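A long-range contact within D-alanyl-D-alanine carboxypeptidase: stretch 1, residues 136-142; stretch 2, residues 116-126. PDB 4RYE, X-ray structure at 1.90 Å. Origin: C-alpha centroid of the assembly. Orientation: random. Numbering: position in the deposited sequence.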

# COMPACT_ATOMS: atom_id res chain seq x y z
N THR A 136 12.29 -6.98 1.71
CA THR A 136 10.97 -7.29 1.20
C THR A 136 10.96 -8.53 0.32
O THR A 136 11.77 -8.67 -0.58
CB THR A 136 10.41 -6.10 0.43
OG1 THR A 136 10.29 -5.00 1.34
CG2 THR A 136 9.03 -6.41 -0.14
N HIS A 137 10.02 -9.43 0.59
CA HIS A 137 9.88 -10.63 -0.20
C HIS A 137 8.41 -10.92 -0.39
O HIS A 137 7.70 -11.21 0.58
CB HIS A 137 10.56 -11.81 0.50
CG HIS A 137 10.45 -13.11 -0.24
ND1 HIS A 137 11.09 -13.33 -1.44
CD2 HIS A 137 9.76 -14.24 0.03
CE1 HIS A 137 10.81 -14.55 -1.87
NE2 HIS A 137 10.00 -15.12 -0.99
N ALA A 138 7.94 -10.83 -1.63
CA ALA A 138 6.55 -11.17 -1.95
C ALA A 138 6.45 -12.66 -2.18
O ALA A 138 7.40 -13.28 -2.68
CB ALA A 138 6.10 -10.42 -3.18
N THR A 139 5.31 -13.25 -1.82
CA THR A 139 5.03 -14.64 -2.11
C THR A 139 3.78 -14.77 -2.97
O THR A 139 3.56 -15.81 -3.60
CB THR A 139 4.81 -15.48 -0.84
OG1 THR A 139 3.72 -14.93 -0.09
CG2 THR A 139 6.08 -15.50 0.03
N THR A 140 2.94 -13.73 -2.97
CA THR A 140 1.76 -13.68 -3.85
C THR A 140 1.59 -12.26 -4.38
O THR A 140 2.07 -11.30 -3.77
CB THR A 140 0.45 -14.03 -3.11
OG1 THR A 140 0.21 -13.06 -2.07
CG2 THR A 140 0.50 -15.44 -2.52
N PRO A 141 0.89 -12.10 -5.52
CA PRO A 141 0.62 -10.75 -6.02
C PRO A 141 -0.31 -9.96 -5.11
O PRO A 141 -0.23 -8.73 -5.10
CB PRO A 141 -0.07 -11.01 -7.37
CG PRO A 141 0.42 -12.38 -7.79
CD PRO A 141 0.55 -13.15 -6.50
N SER A 142 -1.16 -10.64 -4.36
CA SER A 142 -2.21 -9.97 -3.58
C SER A 142 -1.83 -9.67 -2.13
O SER A 142 -2.43 -8.80 -1.49
CB SER A 142 -3.48 -10.81 -3.58
OG SER A 142 -3.26 -12.01 -2.86
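Stretch 2 (116-126) GQDVTVAKMNA

The contact is anchored by one side chain reading the backbone N-H and C=O of one residue. Asn-125, on the helix of stretch 2, turns its amide onto the backbone of Ala-138 and satisfies both polar groups of that residue: Ala-138 N donates to Asn-125 OD1 at 2.7 Å, and Asn-125 ND2 donates to Ala-138 O at 3.1 Å. Both bonds are nearly straight, with N-H...acceptor angles of 163° and 166°. Stretch 1 has no regular helix or strand; Ala-138, extended at phi/psi -85/147, presents its N-H and C=O together to a single carboxamide. The CA-to-CB bond of Asn-125 points sideways, and chi1 near -75° (m) with chi2 near -36° brings the amide across to its target.

A water adds a lighter link beside this pair, donating to Asn-125 O at 2.8 Å and, weakly, to Thr-136 O at 3.3 Å. His-137 directs its CA-to-CB bond away from the helix, yet its ring returns close enough for ND1 to lie 3.6 Å from Asn-125 ND2, an oblique approach.

Stretch 2 is helical from Gln-117 through Ala-126, and the helix continues later in the chain, with Gly-116 at the N-cap. The carbonyl O of Gly-116 receives both Thr-120 N at 2.9 Å and Thr-120 OG1 at 2.6 Å. The two stretches run in opposite senses along the contact: His-137 has its CA 6.0 Å from the CA of Asn-125, and Thr-140 has its CA 6.0 Å from the CA of Val-121, so stretch 1 moves toward the start of the helix as its numbering rises. The four-residue step from Val-121 to Asn-125, about one turn, is matched by a three-residue step, from His-137 to Thr-140, in stretch 1.

Apolar packing continues from the amide toward the start of the helix. Ala-138 points its methyl toward the helix, where CB lies 3.8 Å from CE of Met-124, a selenomethionine, and 4.3 Å from CG1 of Val-121. Val-121 also reaches the backbone, with CG2 3.7 Å from Thr-140 CA. The CA-to-CB bonds of Thr-139 and Thr-140 point away, and the closest contacts of these residues are made by backbone atoms.

Pro-141 closes the far end and has the largest covered area of any residue in the contact. Its CD sits 3.7 Å from Val-121 CG2 and 3.4 Å from Gln-117 OE1, its CA is 3.7 Å from Met-124 SE, and its CG is 4.2 Å from Thr-120 CG2. The rule is economical: one amide pairs with both backbone polar groups of a residue, and an alanine and a proline pack against the helix beside it and farther along.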

# COMPACT_ATOMS: atom_id res chain seq x y z
N GLY A 116 1.70 -14.46 -15.41
CA GLY A 116 1.34 -15.50 -14.46
C GLY A 116 1.74 -15.20 -13.03
O GLY A 116 2.47 -14.25 -12.75
N GLN A 117 1.25 -16.04 -12.11
CA GLN A 117 1.49 -15.84 -10.68
C GLN A 117 2.98 -15.88 -10.32
O GLN A 117 3.49 -14.96 -9.71
CB GLN A 117 0.74 -16.91 -9.87
CG GLN A 117 -0.78 -16.79 -9.95
CD GLN A 117 -1.32 -15.74 -9.00
OE1 GLN A 117 -1.07 -15.80 -7.79
NE2 GLN A 117 -2.07 -14.79 -9.53
N ASP A 118 3.67 -16.95 -10.70
CA ASP A 118 5.08 -17.10 -10.34
C ASP A 118 5.95 -16.01 -10.94
O ASP A 118 6.82 -15.46 -10.27
CB ASP A 118 5.60 -18.48 -10.76
CG ASP A 118 5.03 -19.60 -9.90
OD1 ASP A 118 4.17 -19.32 -9.04
OD2 ASP A 118 5.44 -20.77 -10.11
N VAL A 119 5.72 -15.72 -12.22
CA VAL A 119 6.46 -14.69 -12.93
C VAL A 119 6.21 -13.32 -12.30
O VAL A 119 7.13 -12.52 -12.14
CB VAL A 119 6.07 -14.66 -14.43
CG1 VAL A 119 6.63 -13.42 -15.10
CG2 VAL A 119 6.56 -15.93 -15.14
N THR A 120 4.97 -13.06 -11.92
CA THR A 120 4.63 -11.76 -11.35
C THR A 120 5.29 -11.57 -10.00
O THR A 120 5.81 -10.48 -9.68
CB THR A 120 3.10 -11.58 -11.25
OG1 THR A 120 2.54 -11.62 -12.56
CG2 THR A 120 2.74 -10.26 -10.59
N VAL A 121 5.31 -12.63 -9.20
CA VAL A 121 5.98 -12.57 -7.91
C VAL A 121 7.48 -12.35 -8.11
O VAL A 121 8.09 -11.54 -7.39
CB VAL A 121 5.69 -13.82 -7.06
CG1 VAL A 121 6.58 -13.85 -5.81
CG2 VAL A 121 4.21 -13.84 -6.67
N ALA A 122 8.07 -13.02 -9.09
CA ALA A 122 9.49 -12.79 -9.38
C ALA A 122 9.75 -11.35 -9.81
O ALA A 122 10.73 -10.74 -9.38
CB ALA A 122 10.01 -13.75 -10.43
N LYS A 123 8.88 -10.80 -10.66
CA LYS A 123 8.99 -9.39 -11.05
C LYS A 123 8.82 -8.41 -9.88
O LYS A 123 9.51 -7.39 -9.82
CB LYS A 123 7.99 -9.04 -12.16
CG LYS A 123 8.28 -9.73 -13.49
CD LYS A 123 7.19 -9.42 -14.52
CE LYS A 123 7.54 -10.01 -15.88
NZ LYS A 123 6.47 -9.76 -16.89
N MSE A 124 7.90 -8.70 -8.97
CA MSE A 124 7.74 -7.86 -7.78
C MSE A 124 9.00 -7.86 -6.91
O MSE A 124 9.46 -6.82 -6.45
CB MSE A 124 6.52 -8.31 -6.97
CG MSE A 124 5.18 -7.95 -7.61
SE MSE A 124 3.75 -9.04 -6.85
CE MSE A 124 3.67 -8.25 -5.06
N ASN A 125 9.56 -9.04 -6.69
CA ASN A 125 10.77 -9.16 -5.90
C ASN A 125 11.95 -8.48 -6.59
O ASN A 125 12.76 -7.83 -5.94
CB ASN A 125 11.06 -10.63 -5.58
CG ASN A 125 10.14 -11.15 -4.50
OD1 ASN A 125 9.80 -10.42 -3.56
ND2 ASN A 125 9.71 -12.41 -4.62
N ALA A 126 12.03 -8.61 -7.92
CA ALA A 126 13.08 -7.90 -8.65
C ALA A 126 12.93 -6.38 -8.51
O ALA A 126 13.92 -5.65 -8.38
CB ALA A 126 13.08 -8.30 -10.11
O HOH W 1 13.38 -9.00 -3.47